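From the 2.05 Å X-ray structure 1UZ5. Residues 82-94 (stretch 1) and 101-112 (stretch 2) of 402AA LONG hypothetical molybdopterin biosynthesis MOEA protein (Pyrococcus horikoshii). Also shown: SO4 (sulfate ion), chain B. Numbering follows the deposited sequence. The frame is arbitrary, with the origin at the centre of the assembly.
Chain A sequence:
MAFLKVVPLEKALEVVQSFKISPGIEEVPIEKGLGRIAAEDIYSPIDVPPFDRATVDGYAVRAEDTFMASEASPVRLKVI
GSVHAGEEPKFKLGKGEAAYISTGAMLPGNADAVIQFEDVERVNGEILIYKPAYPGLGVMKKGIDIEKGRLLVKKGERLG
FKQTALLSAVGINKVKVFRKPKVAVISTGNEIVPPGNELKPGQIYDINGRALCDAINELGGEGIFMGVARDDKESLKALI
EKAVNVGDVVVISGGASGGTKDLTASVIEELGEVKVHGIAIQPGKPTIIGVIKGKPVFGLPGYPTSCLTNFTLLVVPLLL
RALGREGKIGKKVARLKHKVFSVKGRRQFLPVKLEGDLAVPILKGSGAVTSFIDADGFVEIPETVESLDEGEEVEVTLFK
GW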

# COMPACT_ATOMS: atom_id res chain seq x y z
N SER A 82 -10.36 -15.90 -43.53
CA SER A 82 -10.58 -14.78 -42.61
C SER A 82 -10.27 -15.17 -41.18
O SER A 82 -10.23 -16.35 -40.83
N VAL A 83 -10.04 -14.16 -40.34
CA VAL A 83 -9.77 -14.41 -38.93
C VAL A 83 -10.55 -13.41 -38.11
O VAL A 83 -10.46 -12.20 -38.33
N HIS A 84 -11.35 -13.92 -37.18
CA HIS A 84 -12.14 -13.06 -36.32
C HIS A 84 -11.76 -13.24 -34.86
O HIS A 84 -11.04 -14.17 -34.50
N ALA A 85 -12.24 -12.33 -34.03
CA ALA A 85 -11.95 -12.33 -32.60
C ALA A 85 -12.02 -13.69 -31.94
O ALA A 85 -13.00 -14.42 -32.11
N GLY A 86 -10.98 -14.02 -31.19
CA GLY A 86 -10.94 -15.28 -30.46
C GLY A 86 -10.52 -16.53 -31.20
O GLY A 86 -10.32 -17.58 -30.59
N GLU A 87 -10.37 -16.43 -32.52
CA GLU A 87 -9.98 -17.60 -33.31
C GLU A 87 -8.48 -17.82 -33.41
O GLU A 87 -7.70 -16.86 -33.43
N GLU A 88 -8.09 -19.08 -33.46
CA GLU A 88 -6.69 -19.42 -33.66
C GLU A 88 -6.65 -19.77 -35.15
O GLU A 88 -7.24 -20.76 -35.58
N PRO A 89 -5.97 -18.94 -35.96
CA PRO A 89 -5.91 -19.23 -37.40
C PRO A 89 -5.40 -20.64 -37.68
O PRO A 89 -4.38 -21.05 -37.14
N LYS A 90 -6.12 -21.40 -38.49
CA LYS A 90 -5.66 -22.74 -38.81
C LYS A 90 -5.13 -22.85 -40.24
O LYS A 90 -5.10 -23.93 -40.82
N PHE A 91 -4.71 -21.72 -40.81
CA PHE A 91 -4.17 -21.72 -42.16
C PHE A 91 -3.09 -20.66 -42.27
O PHE A 91 -2.97 -19.80 -41.41
N LYS A 92 -2.29 -20.72 -43.33
CA LYS A 92 -1.22 -19.76 -43.55
C LYS A 92 -1.35 -19.15 -44.94
O LYS A 92 -2.00 -19.70 -45.81
N LEU A 93 -0.71 -18.00 -45.13
CA LEU A 93 -0.78 -17.31 -46.42
C LEU A 93 0.38 -17.69 -47.33
O LEU A 93 1.53 -17.70 -46.90
N GLY A 94 0.07 -17.99 -48.58
CA GLY A 94 1.10 -18.31 -49.56
C GLY A 94 1.37 -17.02 -50.32
O GLY A 94 0.67 -16.03 -50.10
N ILE A 101 -9.34 -9.76 -41.88
CA ILE A 101 -9.09 -9.90 -40.46
C ILE A 101 -9.70 -8.70 -39.74
O ILE A 101 -9.66 -7.59 -40.25
N SER A 102 -10.29 -8.94 -38.57
CA SER A 102 -10.89 -7.85 -37.82
C SER A 102 -9.95 -7.38 -36.72
O SER A 102 -9.05 -8.11 -36.30
N THR A 103 -10.16 -6.16 -36.26
CA THR A 103 -9.32 -5.59 -35.21
C THR A 103 -9.23 -6.54 -34.02
O THR A 103 -10.23 -7.12 -33.61
N GLY A 104 -8.02 -6.69 -33.48
CA GLY A 104 -7.81 -7.54 -32.32
C GLY A 104 -7.57 -9.01 -32.62
O GLY A 104 -7.05 -9.74 -31.77
N ALA A 105 -7.92 -9.44 -33.82
CA ALA A 105 -7.76 -10.84 -34.21
C ALA A 105 -6.30 -11.23 -34.49
O ALA A 105 -5.46 -10.37 -34.80
N MET A 106 -6.00 -12.52 -34.37
CA MET A 106 -4.66 -13.04 -34.58
C MET A 106 -4.30 -13.20 -36.07
O MET A 106 -5.08 -13.76 -36.84
N LEU A 107 -3.12 -12.74 -36.46
CA LEU A 107 -2.73 -12.88 -37.87
C LEU A 107 -2.48 -14.32 -38.23
O LEU A 107 -1.92 -15.09 -37.45
N PRO A 108 -2.89 -14.72 -39.44
CA PRO A 108 -2.68 -16.10 -39.88
C PRO A 108 -1.19 -16.30 -40.18
O PRO A 108 -0.42 -15.33 -40.23
N GLY A 109 -0.78 -17.55 -40.36
CA GLY A 109 0.62 -17.84 -40.63
C GLY A 109 1.19 -17.05 -41.80
O GLY A 109 0.51 -16.80 -42.79
N ASN A 110 2.46 -16.66 -41.66
CA ASN A 110 3.20 -15.88 -42.67
C ASN A 110 2.77 -14.43 -42.85
O ASN A 110 3.47 -13.67 -43.52
N ALA A 111 1.65 -14.03 -42.27
CA ALA A 111 1.23 -12.64 -42.42
C ALA A 111 2.07 -11.77 -41.48
O ALA A 111 2.41 -12.19 -40.38
N ASP A 112 2.41 -10.56 -41.92
CA ASP A 112 3.20 -9.67 -41.07
C ASP A 112 2.71 -8.23 -41.14
O ASP A 112 3.34 -7.32 -40.60

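Apolar packing centres on Pro108, whose CA-to-CB bond points toward stretch 1. Its ring meets four side chains. Val83 CG2 lies 4.1 Å from Pro108 CD, and Pro89 CB lies 4.0 Å from Pro108 CB. Leu93 (chi1 m, chi2 t) brings CG to 4.0 Å from Pro108 CG. Phe91 (chi1 p) starts sideways, but its ring comes nearer, so Pro108 CB sits over one face in a CH-pi contact, 4.3 Å from the ring centroid. Val83 (t) also packs CG1 against Ala105 CB at 4.0 Å. Extended Met106 (chi1, chi2 and chi3 all t) lays SD 3.7 Å from Pro89 CD. Leu93 CD1 reaches Ala111 CB at 3.6 Å.

Among polar side chains, Asn110 (m) points in and donates from ND2 to Leu93 O at 2.9 Å. Gly109 leaves room beside Lys92: an ideal CB there would lie 2.8 Å from Lys92 CB, a clash.

Water 1 joins the loops. It donates to His84 O (3.0 Å) and Glu87 O (2.6 Å) and accepts from Met106 N (3.0 Å). Water 2 accepts from Lys92 NZ at 3.1 Å and, weakly, from Asn110 ND2 at 3.4 Å.

A sulfate, probably from the crystallisation liquor, also bridges the stretches. Its O4 accepts from Ala85 N at 2.8 Å and from Ser102 OG (chi1 p) at 2.7 Å.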

# COMPACT_ATOMS: atom_id res chain seq x y z
CB SER A 82 -12.03 -14.30 -42.70
OG SER A 82 -12.91 -15.31 -42.22
CB VAL A 83 -8.27 -14.26 -38.57
CG1 VAL A 83 -8.05 -14.70 -37.11
CG2 VAL A 83 -7.40 -15.10 -39.51
CB HIS A 84 -13.64 -13.32 -36.52
CG HIS A 84 -14.17 -12.80 -37.82
ND1 HIS A 84 -13.98 -13.45 -39.02
CD2 HIS A 84 -14.84 -11.66 -38.10
CE1 HIS A 84 -14.51 -12.73 -39.99
NE2 HIS A 84 -15.04 -11.64 -39.46
CB ALA A 85 -12.89 -11.37 -31.88
CB GLU A 87 -10.53 -17.49 -34.74
CG GLU A 87 -11.97 -17.02 -34.85
CD GLU A 87 -12.48 -17.05 -36.28
OE1 GLU A 87 -11.72 -16.69 -37.19
OE2 GLU A 87 -13.66 -17.43 -36.49
CB GLU A 88 -6.28 -20.65 -32.84
CG GLU A 88 -4.99 -21.29 -33.38
CD GLU A 88 -4.43 -22.38 -32.48
OE1 GLU A 88 -5.22 -23.09 -31.84
OE2 GLU A 88 -3.19 -22.52 -32.43
CB PRO A 89 -4.93 -18.17 -37.92
CG PRO A 89 -5.13 -17.03 -36.98
CD PRO A 89 -5.23 -17.71 -35.63
CB LYS A 90 -6.79 -23.75 -38.60
CG LYS A 90 -7.26 -23.82 -37.14
CD LYS A 90 -6.09 -24.10 -36.19
CE LYS A 90 -6.63 -24.49 -34.80
NZ LYS A 90 -7.76 -23.59 -34.41
CB PHE A 91 -5.29 -21.47 -43.18
CG PHE A 91 -5.88 -20.10 -43.10
CD1 PHE A 91 -5.41 -19.07 -43.91
CD2 PHE A 91 -6.89 -19.81 -42.19
CE1 PHE A 91 -5.94 -17.79 -43.82
CE2 PHE A 91 -7.43 -18.53 -42.08
CZ PHE A 91 -6.95 -17.51 -42.90
CB LYS A 92 0.14 -20.46 -43.40
CG LYS A 92 0.36 -21.56 -44.42
CD LYS A 92 1.69 -22.27 -44.16
CE LYS A 92 1.97 -23.34 -45.20
NZ LYS A 92 3.27 -24.02 -44.94
CB LEU A 93 -0.76 -15.80 -46.21
CG LEU A 93 -1.83 -15.14 -45.33
CD1 LEU A 93 -1.54 -13.65 -45.23
CD2 LEU A 93 -3.21 -15.39 -45.91
CB ILE A 101 -7.56 -9.97 -40.16
CG1 ILE A 101 -7.33 -10.26 -38.68
CG2 ILE A 101 -6.88 -8.65 -40.55
CD1 ILE A 101 -5.90 -10.67 -38.38
CB SER A 102 -12.24 -8.27 -37.24
OG SER A 102 -12.11 -9.41 -36.42
CB THR A 103 -9.89 -4.24 -34.72
OG1 THR A 103 -10.02 -3.36 -35.84
CG2 THR A 103 -8.97 -3.62 -33.69
CB ALA A 105 -8.63 -11.14 -35.42
CB MET A 106 -4.53 -14.39 -33.89
CG MET A 106 -3.15 -15.01 -33.96
SD MET A 106 -3.05 -16.48 -32.91
CE MET A 106 -1.59 -17.33 -33.61
CB LEU A 107 -1.46 -12.08 -38.17
CG LEU A 107 -1.60 -10.58 -38.49
CD1 LEU A 107 -2.26 -9.83 -37.34
CD2 LEU A 107 -0.22 -10.01 -38.78
CB PRO A 108 -3.56 -16.20 -41.13
CG PRO A 108 -3.49 -14.82 -41.70
CD PRO A 108 -3.58 -13.92 -40.48
CB ASN A 110 3.16 -16.57 -44.05
CG ASN A 110 3.79 -17.94 -44.03
OD1 ASN A 110 4.74 -18.18 -43.29
ND2 ASN A 110 3.29 -18.85 -44.86
CB ALA A 111 -0.25 -12.48 -42.08
CB ASP A 112 4.69 -9.74 -41.42
CG ASP A 112 4.98 -9.36 -42.87
OD1 ASP A 112 4.06 -8.88 -43.56
OD2 ASP A 112 6.13 -9.53 -43.30
S SO4 B . -15.36 -9.87 -34.71
O1 SO4 B . -15.48 -8.85 -35.97
O2 SO4 B . -15.43 -9.02 -33.54
O3 SO4 B . -16.32 -10.75 -34.76
O4 SO4 B . -14.02 -10.39 -34.83
O HOH W 1 -8.25 -14.30 -33.53
O HOH W 2 5.13 -21.60 -45.49